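Zinc transport protein ZntB (Vibrio parahaemolyticus RIMD 2210633, PDB 3CK6) probably carries zinc ions into the cell together with protons, its cytoplasmic domain assembling into a funnel-shaped homopentamer that binds chloride ions. Local coordinates at residues 75-84 with 95-104. The protein carries 1 engineered substitution. Sequence-based numbering, arbitrary orientation.
Sequences DNFMLILRGI and MLSIRILYFQ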
ATOM      1  N   ASP E  75     -10.522  31.527   4.699  1.00 33.45           N
ATOM      2  CA  ASP E  75      -9.667  31.127   3.595  1.00 32.62           C
ATOM      3  C   ASP E  75      -8.189  30.939   3.969  1.00 30.49           C
ATOM      4  O   ASP E  75      -7.354  30.761   3.082  1.00 30.73           O
ATOM      5  CB  ASP E  75      -9.826  32.112   2.437  1.00 33.08           C
ATOM      6  CG  ASP E  75     -11.237  32.114   1.873  1.00 37.21           C
ATOM      7  OD1 ASP E  75     -11.748  31.023   1.524  1.00 39.80           O
ATOM      8  OD2 ASP E  75     -11.837  33.205   1.787  1.00 40.19           O
ATOM      9  N   ASN E  76      -7.883  30.935   5.267  1.00 28.04           N
ATOM     10  CA  ASN E  76      -6.501  30.870   5.747  1.00 26.41           C
ATOM     11  C   ASN E  76      -5.943  29.463   5.700  1.00 25.97           C
ATOM     12  O   ASN E  76      -6.686  28.465   5.762  1.00 25.27           O
ATOM     13  CB  ASN E  76      -6.372  31.413   7.188  1.00 26.03           C
ATOM     14  CG  ASN E  76      -7.014  32.794   7.350  1.00 26.17           C
ATOM     15  OD1 ASN E  76      -6.997  33.602   6.430  1.00 26.34           O
ATOM     16  ND2 ASN E  76      -7.590  33.051   8.514  1.00 23.26           N
ATOM     17  N   PHE E  77      -4.630  29.393   5.577  1.00 25.14           N
ATOM     18  CA  PHE E  77      -3.947  28.109   5.690  1.00 25.00           C
ATOM     19  C   PHE E  77      -2.507  28.285   6.095  1.00 24.77           C
ATOM     20  O   PHE E  77      -1.965  29.406   6.058  1.00 24.11           O
ATOM     21  CB  PHE E  77      -4.068  27.273   4.387  1.00 24.34           C
ATOM     22  CG  PHE E  77      -3.368  27.859   3.179  1.00 24.79           C
ATOM     23  CD1 PHE E  77      -1.974  27.790   3.041  1.00 26.01           C
ATOM     24  CD2 PHE E  77      -4.119  28.401   2.132  1.00 25.78           C
ATOM     25  CE1 PHE E  77      -1.326  28.307   1.883  1.00 27.29           C
ATOM     26  CE2 PHE E  77      -3.485  28.912   0.975  1.00 26.03           C
ATOM     27  CZ  PHE E  77      -2.104  28.874   0.844  1.00 22.08           C
HETATM   28  N   MSE E  78      -1.895  27.171   6.494  1.00 24.97           N
HETATM   29  CA  MSE E  78      -0.437  27.108   6.668  1.00 27.02           C
HETATM   30  C   MSE E  78       0.113  26.097   5.703  1.00 25.65           C
HETATM   31  O   MSE E  78      -0.434  25.004   5.587  1.00 25.55           O
HETATM   32  CB  MSE E  78      -0.057  26.679   8.084  1.00 25.46           C
HETATM   33  CG  MSE E  78       1.476  26.653   8.360  1.00 29.21           C
HETATM   34 SE   MSE E  78       1.804  26.154  10.248  0.80 32.33          SE
HETATM   35  CE  MSE E  78       0.917  27.570  11.077  1.00 30.76           C
ATOM     36  N   LEU E  79       1.211  26.458   5.047  1.00 25.94           N
ATOM     37  CA  LEU E  79       1.960  25.550   4.191  1.00 25.53           C
ATOM     38  C   LEU E  79       3.431  25.527   4.603  1.00 26.08           C
ATOM     39  O   LEU E  79       4.113  26.558   4.647  1.00 26.46           O
ATOM     40  CB  LEU E  79       1.865  25.973   2.721  1.00 24.99           C
ATOM     41  CG  LEU E  79       2.547  25.073   1.697  1.00 24.02           C
ATOM     42  CD1 LEU E  79       1.883  23.683   1.622  1.00 24.70           C
ATOM     43  CD2 LEU E  79       2.522  25.765   0.340  1.00 29.59           C
ATOM     44  N   ILE E  80       3.910  24.330   4.890  1.00 25.88           N
ATOM     45  CA  ILE E  80       5.293  24.138   5.273  1.00 26.43           C
ATOM     46  C   ILE E  80       6.008  23.348   4.212  1.00 26.79           C
ATOM     47  O   ILE E  80       5.498  22.317   3.779  1.00 28.17           O
ATOM     48  CB  ILE E  80       5.380  23.440   6.672  1.00 25.48           C
ATOM     49  CG1 ILE E  80       4.717  24.349   7.720  1.00 26.49           C
ATOM     50  CG2 ILE E  80       6.851  23.082   7.016  1.00 26.59           C
ATOM     51  CD1 ILE E  80       4.455  23.705   9.097  1.00 27.50           C
ATOM     52  N   LEU E  81       7.208  23.815   3.830  1.00 27.33           N
ATOM     53  CA  LEU E  81       8.012  23.220   2.777  1.00 27.67           C
ATOM     54  C   LEU E  81       9.482  23.172   3.161  1.00 27.18           C
ATOM     55  O   LEU E  81       9.917  23.853   4.082  1.00 27.89           O
ATOM     56  CB  LEU E  81       7.882  24.020   1.468  1.00 27.57           C
ATOM     57  CG  LEU E  81       6.457  24.179   0.919  1.00 27.73           C
ATOM     58  CD1 LEU E  81       6.493  25.184  -0.210  1.00 27.46           C
ATOM     59  CD2 LEU E  81       5.840  22.832   0.447  1.00 28.40           C
ATOM     60  N   ARG E  82      10.227  22.340   2.455  1.00 27.27           N
ATOM     61  CA  ARG E  82      11.660  22.242   2.642  1.00 26.82           C
ATOM     62  C   ARG E  82      12.389  22.528   1.326  1.00 27.29           C
ATOM     63  O   ARG E  82      11.862  22.265   0.227  1.00 26.71           O
ATOM     64  CB  ARG E  82      12.027  20.864   3.200  1.00 26.62           C
ATOM     65  CG  ARG E  82      11.585  20.629   4.635  1.00 24.87           C
ATOM     66  CD  ARG E  82      12.783  20.639   5.616  1.00 26.49           C
ATOM     67  NE  ARG E  82      12.337  20.403   7.002  1.00 28.63           N
ATOM     68  CZ  ARG E  82      13.136  20.222   8.053  1.00 30.05           C
ATOM     69  NH1 ARG E  82      14.453  20.263   7.922  1.00 30.05           N
ATOM     70  NH2 ARG E  82      12.607  19.985   9.247  1.00 30.72           N
ATOM     71  N   GLY E  83      13.605  23.073   1.449  1.00 27.74           N
ATOM     72  CA  GLY E  83      14.480  23.344   0.315  1.00 27.33           C
ATOM     73  C   GLY E  83      15.916  22.975   0.619  1.00 27.62           C
ATOM     74  O   GLY E  83      16.281  22.780   1.785  1.00 26.39           O
ATOM     75  N   ILE E  84      16.727  22.894  -0.431  1.00 27.24           N
ATOM     76  CA  ILE E  84      18.184  22.635  -0.298  1.00 28.42           C
ATOM     77  C   ILE E  84      18.859  23.731   0.547  1.00 28.70           C
ATOM     78  O   ILE E  84      18.551  24.909   0.419  1.00 28.57           O
ATOM     79  CB  ILE E  84      18.848  22.514  -1.690  1.00 27.87           C
ATOM     80  CG1 ILE E  84      18.197  21.383  -2.493  1.00 29.05           C
ATOM     81  CG2 ILE E  84      20.377  22.226  -1.590  1.00 28.84           C
ATOM     82  CD1 ILE E  84      18.309  19.979  -1.826  1.00 27.28           C
HETATM   83  N   MSE E  95      18.080  20.022   4.890  1.00 31.19           N
HETATM   84  CA  MSE E  95      17.183  20.934   4.205  1.00 31.06           C
HETATM   85  C   MSE E  95      16.535  21.940   5.136  1.00 31.01           C
HETATM   86  O   MSE E  95      16.213  21.620   6.284  1.00 30.34           O
HETATM   87  CB  MSE E  95      16.100  20.139   3.473  1.00 30.94           C
HETATM   88  CG  MSE E  95      16.671  19.079   2.555  1.00 30.78           C
HETATM   89 SE   MSE E  95      15.238  18.278   1.519  0.80 31.35          SE
HETATM   90  CE  MSE E  95      14.736  19.759   0.402  1.00 31.94           C
ATOM     91  N   LEU E  96      16.372  23.154   4.623  1.00 31.36           N
ATOM     92  CA  LEU E  96      15.739  24.267   5.333  1.00 32.52           C
ATOM     93  C   LEU E  96      14.224  24.193   5.297  1.00 31.96           C
ATOM     94  O   LEU E  96      13.634  23.832   4.272  1.00 33.22           O
ATOM     95  CB  LEU E  96      16.185  25.608   4.739  1.00 32.65           C
ATOM     96  CG  LEU E  96      16.185  25.814   3.210  1.00 34.62           C
ATOM     97  CD1 LEU E  96      14.813  26.143   2.611  1.00 37.16           C
ATOM     98  CD2 LEU E  96      17.223  26.881   2.815  1.00 35.46           C
ATOM     99  N   SER E  97      13.597  24.585   6.402  1.00 31.05           N
ATOM    100  CA  SER E  97      12.140  24.671   6.460  1.00 29.75           C
ATOM    101  C   SER E  97      11.663  26.110   6.201  1.00 29.35           C
ATOM    102  O   SER E  97      12.121  27.057   6.860  1.00 29.08           O
ATOM    103  CB  SER E  97      11.636  24.183   7.811  1.00 29.37           C
ATOM    104  OG  SER E  97      10.224  24.251   7.818  1.00 29.71           O
ATOM    105  N   ILE E  98      10.754  26.245   5.234  1.00 28.32           N
ATOM    106  CA  ILE E  98      10.104  27.513   4.914  1.00 28.63           C
ATOM    107  C   ILE E  98       8.634  27.357   5.348  1.00 27.87           C
ATOM    108  O   ILE E  98       7.929  26.448   4.893  1.00 26.75           O
ATOM    109  CB  ILE E  98      10.173  27.831   3.402  1.00 29.01           C
ATOM    110  CG1 ILE E  98      11.612  28.008   2.893  1.00 31.60           C
ATOM    111  CG2 ILE E  98       9.253  29.068   3.048  1.00 29.63           C
ATOM    112  CD1 ILE E  98      12.428  29.048   3.639  1.00 36.90           C
ATOM    113  N   ARG E  99       8.197  28.201   6.272  1.00 27.65           N
ATOM    114  CA  ARG E  99       6.869  28.040   6.821  1.00 27.38           C
ATOM    115  C   ARG E  99       6.024  29.254   6.467  1.00 27.18           C
ATOM    116  O   ARG E  99       6.355  30.398   6.773  1.00 26.90           O
ATOM    117  CB  ARG E  99       6.920  27.768   8.297  1.00 28.11           C
ATOM    118  CG  ARG E  99       7.980  26.686   8.607  1.00 27.29           C
ATOM    119  CD  ARG E  99       7.888  26.301   9.977  1.00 29.72           C
ATOM    120  NE  ARG E  99       9.027  25.477  10.355  1.00 29.39           N
ATOM    121  CZ  ARG E  99       9.416  25.312  11.608  1.00 27.73           C
ATOM    122  NH1 ARG E  99       8.788  25.960  12.587  1.00 27.20           N
ATOM    123  NH2 ARG E  99      10.474  24.546  11.872  1.00 27.42           N
ATOM    124  N   ILE E 100       4.931  28.963   5.798  1.00 26.85           N
ATOM    125  CA  ILE E 100       4.162  29.986   5.147  1.00 27.68           C
ATOM    126  C   ILE E 100       2.738  29.984   5.690  1.00 28.15           C
ATOM    127  O   ILE E 100       2.085  28.934   5.747  1.00 27.55           O
ATOM    128  CB  ILE E 100       4.104  29.730   3.604  1.00 27.82           C
ATOM    129  CG1 ILE E 100       5.502  29.746   2.983  1.00 29.00           C
ATOM    130  CG2 ILE E 100       3.092  30.702   2.914  1.00 27.32           C
ATOM    131  CD1 ILE E 100       5.465  29.417   1.517  1.00 29.69           C
ATOM    132  N   LEU E 101       2.264  31.174   6.044  1.00 28.38           N
ATOM    133  CA  LEU E 101       0.892  31.390   6.469  1.00 29.57           C
ATOM    134  C   LEU E 101       0.192  32.199   5.403  1.00 29.31           C
ATOM    135  O   LEU E 101       0.710  33.225   4.974  1.00 30.16           O
ATOM    136  CB  LEU E 101       0.907  32.194   7.786  1.00 30.01           C
ATOM    137  CG  LEU E 101      -0.209  32.142   8.827  1.00 33.21           C
ATOM    138  CD1 LEU E 101      -0.398  30.737   9.382  1.00 33.93           C
ATOM    139  CD2 LEU E 101       0.107  33.114   9.979  1.00 31.52           C
ATOM    140  N   TYR E 102      -0.980  31.749   4.952  1.00 29.19           N
ATOM    141  CA  TYR E 102      -1.885  32.633   4.188  1.00 28.31           C
ATOM    142  C   TYR E 102      -3.000  33.015   5.157  1.00 28.66           C
ATOM    143  O   TYR E 102      -3.735  32.162   5.627  1.00 27.89           O
ATOM    144  CB  TYR E 102      -2.425  31.938   2.937  1.00 28.48           C
ATOM    145  CG  TYR E 102      -3.391  32.757   2.064  1.00 29.39           C
ATOM    146  CD1 TYR E 102      -3.011  33.992   1.525  1.00 30.31           C
ATOM    147  CD2 TYR E 102      -4.643  32.265   1.736  1.00 28.68           C
ATOM    148  CE1 TYR E 102      -3.883  34.744   0.721  1.00 27.60           C
ATOM    149  CE2 TYR E 102      -5.539  33.008   0.893  1.00 27.85           C
ATOM    150  CZ  TYR E 102      -5.132  34.242   0.396  1.00 27.78           C
ATOM    151  OH  TYR E 102      -5.959  34.991  -0.409  1.00 29.80           O
ATOM    152  N   PHE E 103      -3.059  34.300   5.496  1.00 28.22           N
ATOM    153  CA  PHE E 103      -3.805  34.771   6.645  1.00 28.46           C
ATOM    154  C   PHE E 103      -4.394  36.140   6.319  1.00 27.89           C
ATOM    155  O   PHE E 103      -3.684  37.052   5.898  1.00 26.81           O
ATOM    156  CB  PHE E 103      -2.931  34.804   7.909  1.00 28.52           C
ATOM    157  CG  PHE E 103      -3.674  35.212   9.173  1.00 29.66           C
ATOM    158  CD1 PHE E 103      -4.433  34.279   9.896  1.00 30.19           C
ATOM    159  CD2 PHE E 103      -3.633  36.530   9.627  1.00 30.21           C
ATOM    160  CE1 PHE E 103      -5.126  34.647  11.053  1.00 31.61           C
ATOM    161  CE2 PHE E 103      -4.312  36.908  10.790  1.00 31.45           C
ATOM    162  CZ  PHE E 103      -5.062  35.961  11.506  1.00 30.56           C
ATOM    163  N   GLN E 104      -5.711  36.249   6.478  1.00 28.10           N
ATOM    164  CA  GLN E 104      -6.481  37.447   6.078  1.00 28.34           C
ATOM    165  C   GLN E 104      -6.023  38.013   4.731  1.00 28.31           C
ATOM    166  O   GLN E 104      -5.935  39.230   4.569  1.00 28.86           O
ATOM    167  CB  GLN E 104      -6.414  38.546   7.146  1.00 27.77           C
ATOM    168  CG  GLN E 104      -6.998  38.185   8.505  1.00 29.54           C
ATOM    169  CD  GLN E 104      -6.633  39.190   9.615  1.00 29.92           C
ATOM    170  OE1 GLN E 104      -7.147  39.098  10.721  1.00 31.22           O
ATOM    171  NE2 GLN E 104      -5.748  40.147   9.315  1.00 32.96           N
TER
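Strands 77-83 and 96-103 form a beta hairpin, antiparallel neighbours inside the mixed sheet of the ZntB cytoplasmic domain, with strands 68-71 and 106-111 flanking them. Four hydrogen-bonded pairs, Phe77 with Tyr102 through Gly83 with Leu96, give eight backbone bonds; Leu79 N to Ile100 O is 2.7 Å. One face carries Phe77, Leu79 and Leu81, apolar residues suited to packing on helix 173-199. On it, Phe77 CG stands between the backbone N and the carbonyl carbon (chi1 66°), which lays the ring across the pair: Tyr102 CB sits over its centre, 3.7 Å from the centroid, while the tyrosine hydroxyl reaches Glu203. On the other face Met78, present as selenomethionine, bends at chi3 (-61°), bringing CE 3.8 Å from Leu101 CD1, both side chains meeting helix 54-60. Ser97 OG accepts a bond from Arg99 NE, in the guanidinium plane, whereas Arg99 NH1 holds the carbonyls of Leu60 and Ala62. At Gly83, Leu96 CD1 lies 3.6 Å from CA, where a side chain would otherwise stand. Past the strand, Gln104 N bonds Asn76 OD1 from above the amide plane. At the loop end, Arg82 NH1 donates to Met95 O at 2.8 Å, with Ser97 CB over one guanidinium face.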